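Local coordinates for ABC transporter, substrate binding protein (Agrobacterium tumefaciens, PDB 3C9H) that probably captures a solute in the periplasm and hands it to an ABC importer, and binds a magnesium ion, at residues 168-180 with 205-219. Residues are numbered along the deposited sequence; the frame is centred on the assembly and turned at random.
Sequences EVHGRIATYDIER and MGAAGVKVYSTSSAI. With CIT (citric acid), chain D.
With chi1 at -88°, Tyr176 holds CG anti to its carbonyl carbon, beside the backbone N, and sends its ring along 205-219 to Ser216, whose OG, likewise anti to the carbonyl carbon, turns back to meet it. Ser216 OG donates to Tyr176 OH over 2.7 Å, and that hydroxyl in turn donates a hydrogen bond to CIT O6, 2.5 Å away. CIT O6 also accepts from Ser216 N, 2.9 Å away, in the first turn of helix 216-224, where Thr215 OG1 caps Ala218 N. Tyrosine suits this place because a flat, rigid ring carries a hydroxyl from the strand end to the cleft; CIT O6 lies at its edge, in plane.

Behind it, strands 173-176 and 211-213 pair in parallel: Lys211 N bonds Ile173 O, Thr175 N bonds Lys211 O, and Thr175 O takes Tyr213 N. On one face small Ala174 leaves room for Ile219, CB to CG1 4.0 Å; on the other, Thr175 CG2 packs on Val212 CG1 at 3.9 Å while its OG1 bonds Tyr232 O of strand 230-235. At the far end Ile173 CD1 reaches Ala208 CB, 3.7 Å away. Gly209 closes helix 198-207 in a Schellman motif; its positive phi suits a residue without CB, and its CA makes a CH-pi contact over one face of the His170 ring, where a side chain would clash.

Citrate probably came from the crystallisation liquor, yet the tyrosine hydroxyl, positioned by Ser216 OG, and the helix-start N-H gripping one carboxylate oxygen suggest a cleft able to hold an anionic group, consistent with solute capture between the lobes.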
ATOM      1  N   GLU A 168      21.083   0.592 -22.401  1.00 46.12           N
ATOM      2  CA  GLU A 168      19.771   1.216 -22.572  1.00 46.00           C
ATOM      3  C   GLU A 168      19.057   1.451 -21.239  1.00 44.81           C
ATOM      4  O   GLU A 168      18.510   2.541 -21.022  1.00 44.93           O
ATOM      5  CB  GLU A 168      18.881   0.391 -23.517  1.00 46.35           C
ATOM      6  CG  GLU A 168      19.243   0.587 -24.993  1.00 49.05           C
ATOM      7  CD  GLU A 168      18.230  -0.035 -25.981  1.00 49.66           C
ATOM      8  OE1 GLU A 168      17.310  -0.792 -25.552  1.00 54.20           O
ATOM      9  OE2 GLU A 168      18.380   0.233 -27.207  1.00 55.37           O
ATOM     10  N   VAL A 169      19.067   0.438 -20.362  1.00 43.08           N
ATOM     11  CA  VAL A 169      18.332   0.486 -19.083  1.00 41.38           C
ATOM     12  C   VAL A 169      18.994   1.314 -17.999  1.00 39.65           C
ATOM     13  O   VAL A 169      18.340   1.663 -17.023  1.00 38.84           O
ATOM     14  CB  VAL A 169      18.116  -0.918 -18.458  1.00 41.35           C
ATOM     15  CG1 VAL A 169      17.345  -1.803 -19.400  1.00 41.81           C
ATOM     16  CG2 VAL A 169      19.447  -1.546 -18.056  1.00 40.74           C
ATOM     17  N   HIS A 170      20.281   1.612 -18.150  1.00 37.86           N
ATOM     18  CA  HIS A 170      21.048   2.167 -17.042  1.00 36.87           C
ATOM     19  C   HIS A 170      20.525   3.523 -16.550  1.00 35.67           C
ATOM     20  O   HIS A 170      20.448   4.481 -17.315  1.00 35.32           O
ATOM     21  CB  HIS A 170      22.535   2.277 -17.370  1.00 37.37           C
ATOM     22  CG  HIS A 170      23.369   2.577 -16.167  1.00 37.17           C
ATOM     23  ND1 HIS A 170      23.932   1.589 -15.392  1.00 36.81           N
ATOM     24  CD2 HIS A 170      23.668   3.748 -15.562  1.00 37.27           C
ATOM     25  CE1 HIS A 170      24.559   2.140 -14.369  1.00 37.11           C
ATOM     26  NE2 HIS A 170      24.417   3.450 -14.453  1.00 36.76           N
ATOM     27  N   GLY A 171      20.172   3.585 -15.265  1.00 33.88           N
ATOM     28  CA  GLY A 171      19.538   4.758 -14.689  1.00 32.34           C
ATOM     29  C   GLY A 171      18.119   4.992 -15.176  1.00 31.00           C
ATOM     30  O   GLY A 171      17.577   6.063 -14.975  1.00 30.56           O
ATOM     31  N   ARG A 172      17.514   3.997 -15.820  1.00 29.57           N
ATOM     32  CA  ARG A 172      16.154   4.130 -16.332  1.00 29.12           C
ATOM     33  C   ARG A 172      15.253   3.010 -15.801  1.00 27.67           C
ATOM     34  O   ARG A 172      14.252   2.632 -16.417  1.00 26.46           O
ATOM     35  CB  ARG A 172      16.164   4.205 -17.862  1.00 29.50           C
ATOM     36  CG  ARG A 172      16.879   5.473 -18.324  1.00 30.90           C
ATOM     37  CD  ARG A 172      16.938   5.644 -19.812  1.00 32.41           C
ATOM     38  NE  ARG A 172      15.613   5.786 -20.391  1.00 34.89           N
ATOM     39  CZ  ARG A 172      15.149   5.073 -21.417  1.00 36.22           C
ATOM     40  NH1 ARG A 172      15.903   4.171 -22.041  1.00 38.33           N
ATOM     41  NH2 ARG A 172      13.917   5.283 -21.839  1.00 36.57           N
ATOM     42  N   ILE A 173      15.597   2.505 -14.619  1.00 26.16           N
ATOM     43  CA  ILE A 173      14.672   1.644 -13.871  1.00 25.82           C
ATOM     44  C   ILE A 173      14.525   2.199 -12.478  1.00 24.37           C
ATOM     45  O   ILE A 173      15.384   2.940 -11.992  1.00 22.66           O
ATOM     46  CB  ILE A 173      15.112   0.165 -13.820  1.00 25.42           C
ATOM     47  CG1 ILE A 173      16.439   0.032 -13.069  1.00 26.36           C
ATOM     48  CG2 ILE A 173      15.204  -0.407 -15.260  1.00 26.08           C
ATOM     49  CD1 ILE A 173      16.787  -1.373 -12.725  1.00 25.81           C
ATOM     50  N   ALA A 174      13.420   1.842 -11.835  1.00 24.03           N
ATOM     51  CA  ALA A 174      13.091   2.425 -10.541  1.00 23.30           C
ATOM     52  C   ALA A 174      12.335   1.451  -9.624  1.00 22.74           C
ATOM     53  O   ALA A 174      11.661   0.531 -10.084  1.00 21.40           O
ATOM     54  CB  ALA A 174      12.273   3.691 -10.732  1.00 23.25           C
ATOM     55  N   THR A 175      12.473   1.688  -8.321  1.00 22.45           N
ATOM     56  CA  THR A 175      11.769   0.939  -7.293  1.00 22.21           C
ATOM     57  C   THR A 175      11.606   1.804  -6.031  1.00 22.16           C
ATOM     58  O   THR A 175      12.054   2.966  -5.975  1.00 21.37           O
ATOM     59  CB  THR A 175      12.495  -0.385  -6.967  1.00 22.80           C
ATOM     60  OG1 THR A 175      11.625  -1.233  -6.211  1.00 23.20           O
ATOM     61  CG2 THR A 175      13.803  -0.141  -6.189  1.00 22.77           C
ATOM     62  N   TYR A 176      10.901   1.259  -5.040  1.00 21.31           N
ATOM     63  CA  TYR A 176      10.720   1.949  -3.769  1.00 21.27           C
ATOM     64  C   TYR A 176      12.053   2.059  -3.037  1.00 21.36           C
ATOM     65  O   TYR A 176      12.822   1.111  -2.991  1.00 19.89           O
ATOM     66  CB  TYR A 176       9.765   1.191  -2.852  1.00 21.16           C
ATOM     67  CG  TYR A 176       8.308   1.517  -3.026  1.00 20.98           C
ATOM     68  CD1 TYR A 176       7.405   0.557  -3.482  1.00 22.20           C
ATOM     69  CD2 TYR A 176       7.822   2.774  -2.710  1.00 21.49           C
ATOM     70  CE1 TYR A 176       6.037   0.860  -3.602  1.00 22.30           C
ATOM     71  CE2 TYR A 176       6.473   3.065  -2.823  1.00 20.36           C
ATOM     72  CZ  TYR A 176       5.596   2.110  -3.255  1.00 20.49           C
ATOM     73  OH  TYR A 176       4.267   2.430  -3.349  1.00 20.57           O
ATOM     74  N   ASP A 177      12.287   3.231  -2.486  1.00 21.81           N
ATOM     75  CA  ASP A 177      13.282   3.427  -1.464  1.00 22.65           C
ATOM     76  C   ASP A 177      12.711   2.873  -0.167  1.00 22.67           C
ATOM     77  O   ASP A 177      11.866   3.499   0.470  1.00 21.93           O
ATOM     78  CB  ASP A 177      13.561   4.908  -1.318  1.00 22.75           C
ATOM     79  CG  ASP A 177      14.655   5.202  -0.311  1.00 23.44           C
ATOM     80  OD1 ASP A 177      15.045   4.311   0.479  1.00 28.21           O
ATOM     81  OD2 ASP A 177      15.136   6.342  -0.337  1.00 28.24           O
ATOM     82  N   ILE A 178      13.177   1.699   0.203  1.00 23.04           N
ATOM     83  CA  ILE A 178      12.640   1.009   1.358  1.00 24.08           C
ATOM     84  C   ILE A 178      12.966   1.713   2.672  1.00 25.34           C
ATOM     85  O   ILE A 178      12.318   1.455   3.684  1.00 26.12           O
ATOM     86  CB  ILE A 178      13.000  -0.478   1.403  1.00 23.39           C
ATOM     87  CG1 ILE A 178      14.458  -0.722   1.836  1.00 23.69           C
ATOM     88  CG2 ILE A 178      12.698  -1.138   0.069  1.00 23.20           C
ATOM     89  CD1 ILE A 178      14.747  -2.165   2.185  1.00 23.17           C
ATOM     90  N   GLU A 179      13.938   2.613   2.648  1.00 26.38           N
ATOM     91  CA  GLU A 179      14.249   3.420   3.819  1.00 28.23           C
ATOM     92  C   GLU A 179      13.214   4.495   4.048  1.00 28.11           C
ATOM     93  O   GLU A 179      12.997   4.909   5.179  1.00 28.86           O
ATOM     94  CB  GLU A 179      15.631   4.084   3.691  1.00 28.51           C
ATOM     95  CG  GLU A 179      16.775   3.134   3.947  1.00 31.07           C
ATOM     96  CD  GLU A 179      18.103   3.861   4.125  1.00 32.67           C
ATOM     97  OE1 GLU A 179      18.310   4.896   3.456  1.00 39.29           O
ATOM     98  OE2 GLU A 179      18.946   3.389   4.928  1.00 41.64           O
ATOM     99  N   ARG A 180      12.574   4.952   2.988  1.00 27.87           N
ATOM    100  CA  ARG A 180      11.648   6.056   3.079  1.00 28.90           C
ATOM    101  C   ARG A 180      10.216   5.654   2.739  1.00 27.16           C
ATOM    102  O   ARG A 180       9.284   6.366   3.081  1.00 25.36           O
ATOM    103  CB  ARG A 180      12.086   7.151   2.138  1.00 28.30           C
ATOM    104  CG  ARG A 180      13.464   7.686   2.426  1.00 32.80           C
ATOM    105  CD  ARG A 180      13.579   9.125   1.981  1.00 36.18           C
ATOM    106  NE  ARG A 180      12.735   9.894   2.901  1.00 44.00           N
ATOM    107  CZ  ARG A 180      11.543  10.438   2.628  1.00 44.07           C
ATOM    108  NH1 ARG A 180      11.001  10.393   1.401  1.00 47.38           N
ATOM    109  NH2 ARG A 180      10.899  11.051   3.600  1.00 42.51           N
ATOM    110  N   MET A 205      19.748  -4.603  -9.970  1.00 29.05           N
ATOM    111  CA  MET A 205      19.122  -3.278 -10.073  1.00 28.55           C
ATOM    112  C   MET A 205      20.161  -2.187  -9.756  1.00 29.38           C
ATOM    113  O   MET A 205      20.207  -1.133 -10.420  1.00 29.08           O
ATOM    114  CB  MET A 205      17.882  -3.146  -9.157  1.00 28.24           C
ATOM    115  CG  MET A 205      16.610  -3.916  -9.633  1.00 27.55           C
ATOM    116  SD  MET A 205      15.069  -3.608  -8.700  1.00 23.59           S
ATOM    117  CE  MET A 205      15.507  -4.429  -7.194  1.00 29.95           C
ATOM    118  N   GLY A 206      20.985  -2.431  -8.737  1.00 29.65           N
ATOM    119  CA  GLY A 206      22.059  -1.493  -8.389  1.00 30.09           C
ATOM    120  C   GLY A 206      23.079  -1.306  -9.514  1.00 30.73           C
ATOM    121  O   GLY A 206      23.517  -0.192  -9.761  1.00 31.29           O
ATOM    122  N   ALA A 207      23.424  -2.394 -10.209  1.00 31.22           N
ATOM    123  CA  ALA A 207      24.301  -2.347 -11.395  1.00 31.08           C
ATOM    124  C   ALA A 207      23.656  -1.624 -12.581  1.00 31.58           C
ATOM    125  O   ALA A 207      24.347  -0.950 -13.358  1.00 31.80           O
ATOM    126  CB  ALA A 207      24.698  -3.731 -11.790  1.00 30.91           C
ATOM    127  N   ALA A 208      22.331  -1.741 -12.701  1.00 30.92           N
ATOM    128  CA  ALA A 208      21.558  -0.955 -13.665  1.00 30.23           C
ATOM    129  C   ALA A 208      21.313   0.496 -13.233  1.00 29.74           C
ATOM    130  O   ALA A 208      20.596   1.237 -13.908  1.00 30.35           O
ATOM    131  CB  ALA A 208      20.227  -1.664 -13.989  1.00 29.98           C
ATOM    132  N   GLY A 209      21.899   0.921 -12.114  1.00 29.11           N
ATOM    133  CA  GLY A 209      21.765   2.296 -11.668  1.00 28.61           C
ATOM    134  C   GLY A 209      20.336   2.638 -11.271  1.00 28.38           C
ATOM    135  O   GLY A 209      19.841   3.728 -11.585  1.00 28.14           O
ATOM    136  N   VAL A 210      19.680   1.720 -10.560  1.00 27.58           N
ATOM    137  CA  VAL A 210      18.277   1.918 -10.144  1.00 27.25           C
ATOM    138  C   VAL A 210      18.102   3.200  -9.338  1.00 26.64           C
ATOM    139  O   VAL A 210      18.921   3.511  -8.482  1.00 25.95           O
ATOM    140  CB  VAL A 210      17.729   0.704  -9.334  1.00 27.53           C
ATOM    141  CG1 VAL A 210      18.497   0.521  -7.997  1.00 28.60           C
ATOM    142  CG2 VAL A 210      16.238   0.837  -9.090  1.00 26.67           C
ATOM    143  N   LYS A 211      17.041   3.944  -9.650  1.00 26.04           N
ATOM    144  CA  LYS A 211      16.642   5.124  -8.909  1.00 26.15           C
ATOM    145  C   LYS A 211      15.523   4.751  -7.956  1.00 25.40           C
ATOM    146  O   LYS A 211      14.605   4.021  -8.329  1.00 24.83           O
ATOM    147  CB  LYS A 211      16.156   6.195  -9.861  1.00 27.13           C
ATOM    148  CG  LYS A 211      17.220   6.532 -10.940  1.00 28.21           C
ATOM    149  CD  LYS A 211      17.129   7.970 -11.362  1.00 29.85           C
ATOM    150  CE  LYS A 211      18.352   8.361 -12.202  1.00 33.54           C
ATOM    151  NZ  LYS A 211      19.597   7.732 -11.639  1.00 35.94           N
ATOM    152  N   VAL A 212      15.588   5.260  -6.735  1.00 24.36           N
ATOM    153  CA  VAL A 212      14.629   4.855  -5.693  1.00 23.71           C
ATOM    154  C   VAL A 212      13.789   6.038  -5.226  1.00 23.57           C
ATOM    155  O   VAL A 212      14.289   7.171  -5.063  1.00 23.63           O
ATOM    156  CB  VAL A 212      15.324   4.139  -4.525  1.00 23.22           C
ATOM    157  CG1 VAL A 212      16.016   2.847  -4.993  1.00 23.39           C
ATOM    158  CG2 VAL A 212      16.296   5.040  -3.854  1.00 24.53           C
ATOM    159  N   TYR A 213      12.497   5.795  -5.024  1.00 23.30           N
ATOM    160  CA  TYR A 213      11.556   6.843  -4.682  1.00 23.41           C
ATOM    161  C   TYR A 213      10.682   6.380  -3.506  1.00 23.13           C
ATOM    162  O   TYR A 213      10.522   5.172  -3.269  1.00 22.74           O
ATOM    163  CB  TYR A 213      10.637   7.174  -5.880  1.00 24.46           C
ATOM    164  CG  TYR A 213      11.382   7.797  -7.035  1.00 25.97           C
ATOM    165  CD1 TYR A 213      11.438   9.193  -7.174  1.00 26.61           C
ATOM    166  CD2 TYR A 213      12.083   7.018  -7.935  1.00 25.02           C
ATOM    167  CE1 TYR A 213      12.143   9.779  -8.207  1.00 27.40           C
ATOM    168  CE2 TYR A 213      12.822   7.608  -8.975  1.00 26.26           C
ATOM    169  CZ  TYR A 213      12.847   8.982  -9.092  1.00 26.08           C
ATOM    170  OH  TYR A 213      13.550   9.591 -10.106  1.00 29.02           O
ATOM    171  N   SER A 214      10.079   7.349  -2.840  1.00 21.82           N
ATOM    172  CA  SER A 214       9.219   7.092  -1.705  1.00 22.41           C
ATOM    173  C   SER A 214       7.780   6.755  -2.119  1.00 22.00           C
ATOM    174  O   SER A 214       7.021   6.265  -1.304  1.00 20.54           O
ATOM    175  CB  SER A 214       9.246   8.291  -0.754  1.00 22.91           C
ATOM    176  OG  SER A 214       8.591   9.439  -1.320  1.00 25.98           O
ATOM    177  N   THR A 215       7.395   7.014  -3.382  1.00 21.71           N
ATOM    178  CA  THR A 215       6.017   6.805  -3.795  1.00 21.44           C
ATOM    179  C   THR A 215       5.898   6.069  -5.142  1.00 21.60           C
ATOM    180  O   THR A 215       6.743   6.208  -6.017  1.00 22.09           O
ATOM    181  CB  THR A 215       5.284   8.149  -3.839  1.00 20.93           C
ATOM    182  OG1 THR A 215       5.801   8.942  -4.921  1.00 20.74           O
ATOM    183  CG2 THR A 215       5.435   8.919  -2.451  1.00 21.05           C
ATOM    184  N   SER A 216       4.831   5.283  -5.297  1.00 22.15           N
ATOM    185  CA  SER A 216       4.527   4.657  -6.572  1.00 20.96           C
ATOM    186  C   SER A 216       4.231   5.720  -7.591  1.00 21.31           C
ATOM    187  O   SER A 216       4.661   5.602  -8.741  1.00 20.48           O
ATOM    188  CB  SER A 216       3.335   3.696  -6.478  1.00 20.53           C
ATOM    189  OG  SER A 216       3.726   2.417  -6.017  1.00 20.33           O
ATOM    190  N   SER A 217       3.525   6.776  -7.179  1.00 21.39           N
ATOM    191  CA  SER A 217       3.133   7.831  -8.123  1.00 22.73           C
ATOM    192  C   SER A 217       4.344   8.487  -8.800  1.00 22.33           C
ATOM    193  O   SER A 217       4.290   8.759 -10.000  1.00 22.41           O
ATOM    194  CB  SER A 217       2.267   8.890  -7.459  1.00 23.52           C
ATOM    195  OG  SER A 217       2.978   9.444  -6.375  1.00 27.96           O
ATOM    196  N   ALA A 218       5.425   8.736  -8.052  1.00 22.71           N
ATOM    197  CA  ALA A 218       6.657   9.313  -8.631  1.00 22.80           C
ATOM    198  C   ALA A 218       7.239   8.397  -9.723  1.00 23.24           C
ATOM    199  O   ALA A 218       7.723   8.842 -10.766  1.00 22.21           O
ATOM    200  CB  ALA A 218       7.727   9.585  -7.542  1.00 22.31           C
ATOM    201  N   ILE A 219       7.212   7.107  -9.462  1.00 22.84           N
ATOM    202  CA  ILE A 219       7.743   6.141 -10.415  1.00 22.43           C
ATOM    203  C   ILE A 219       6.800   6.061 -11.617  1.00 22.81           C
ATOM    204  O   ILE A 219       7.237   6.139 -12.747  1.00 22.59           O
ATOM    205  CB  ILE A 219       7.954   4.775  -9.769  1.00 22.76           C
ATOM    206  CG1 ILE A 219       9.052   4.853  -8.691  1.00 22.61           C
ATOM    207  CG2 ILE A 219       8.274   3.723 -10.860  1.00 21.69           C
ATOM    208  CD1 ILE A 219       9.134   3.597  -7.782  1.00 22.21           C
TER
HETATM  209  C1  CIT D 402       0.637   4.066  -0.465  1.00 17.93           C
HETATM  210  O1  CIT D 402      -0.192   3.457   0.268  1.00 17.54           O
HETATM  211  O2  CIT D 402       0.239   4.775  -1.413  1.00 17.63           O
HETATM  212  C2  CIT D 402       2.118   3.913  -0.240  1.00 17.50           C
HETATM  213  C3  CIT D 402       2.923   5.203  -0.487  1.00 17.42           C
HETATM  214  O7  CIT D 402       2.298   6.320   0.215  1.00 19.10           O
HETATM  215  C4  CIT D 402       4.351   5.060   0.028  1.00 18.12           C
HETATM  216  C5  CIT D 402       4.427   4.896   1.513  1.00 17.92           C
HETATM  217  O3  CIT D 402       5.167   4.002   2.038  1.00 16.88           O
HETATM  218  O4  CIT D 402       3.782   5.713   2.186  1.00 16.89           O
HETATM  219  C6  CIT D 402       3.000   5.559  -1.981  1.00 19.20           C
HETATM  220  O5  CIT D 402       2.558   6.648  -2.436  1.00 17.96           O
HETATM  221  O6  CIT D 402       3.492   4.765  -2.792  1.00 19.63           O
HETATM  222  O   HOH W   1      14.364   8.239  -2.055  1.00 43.42           O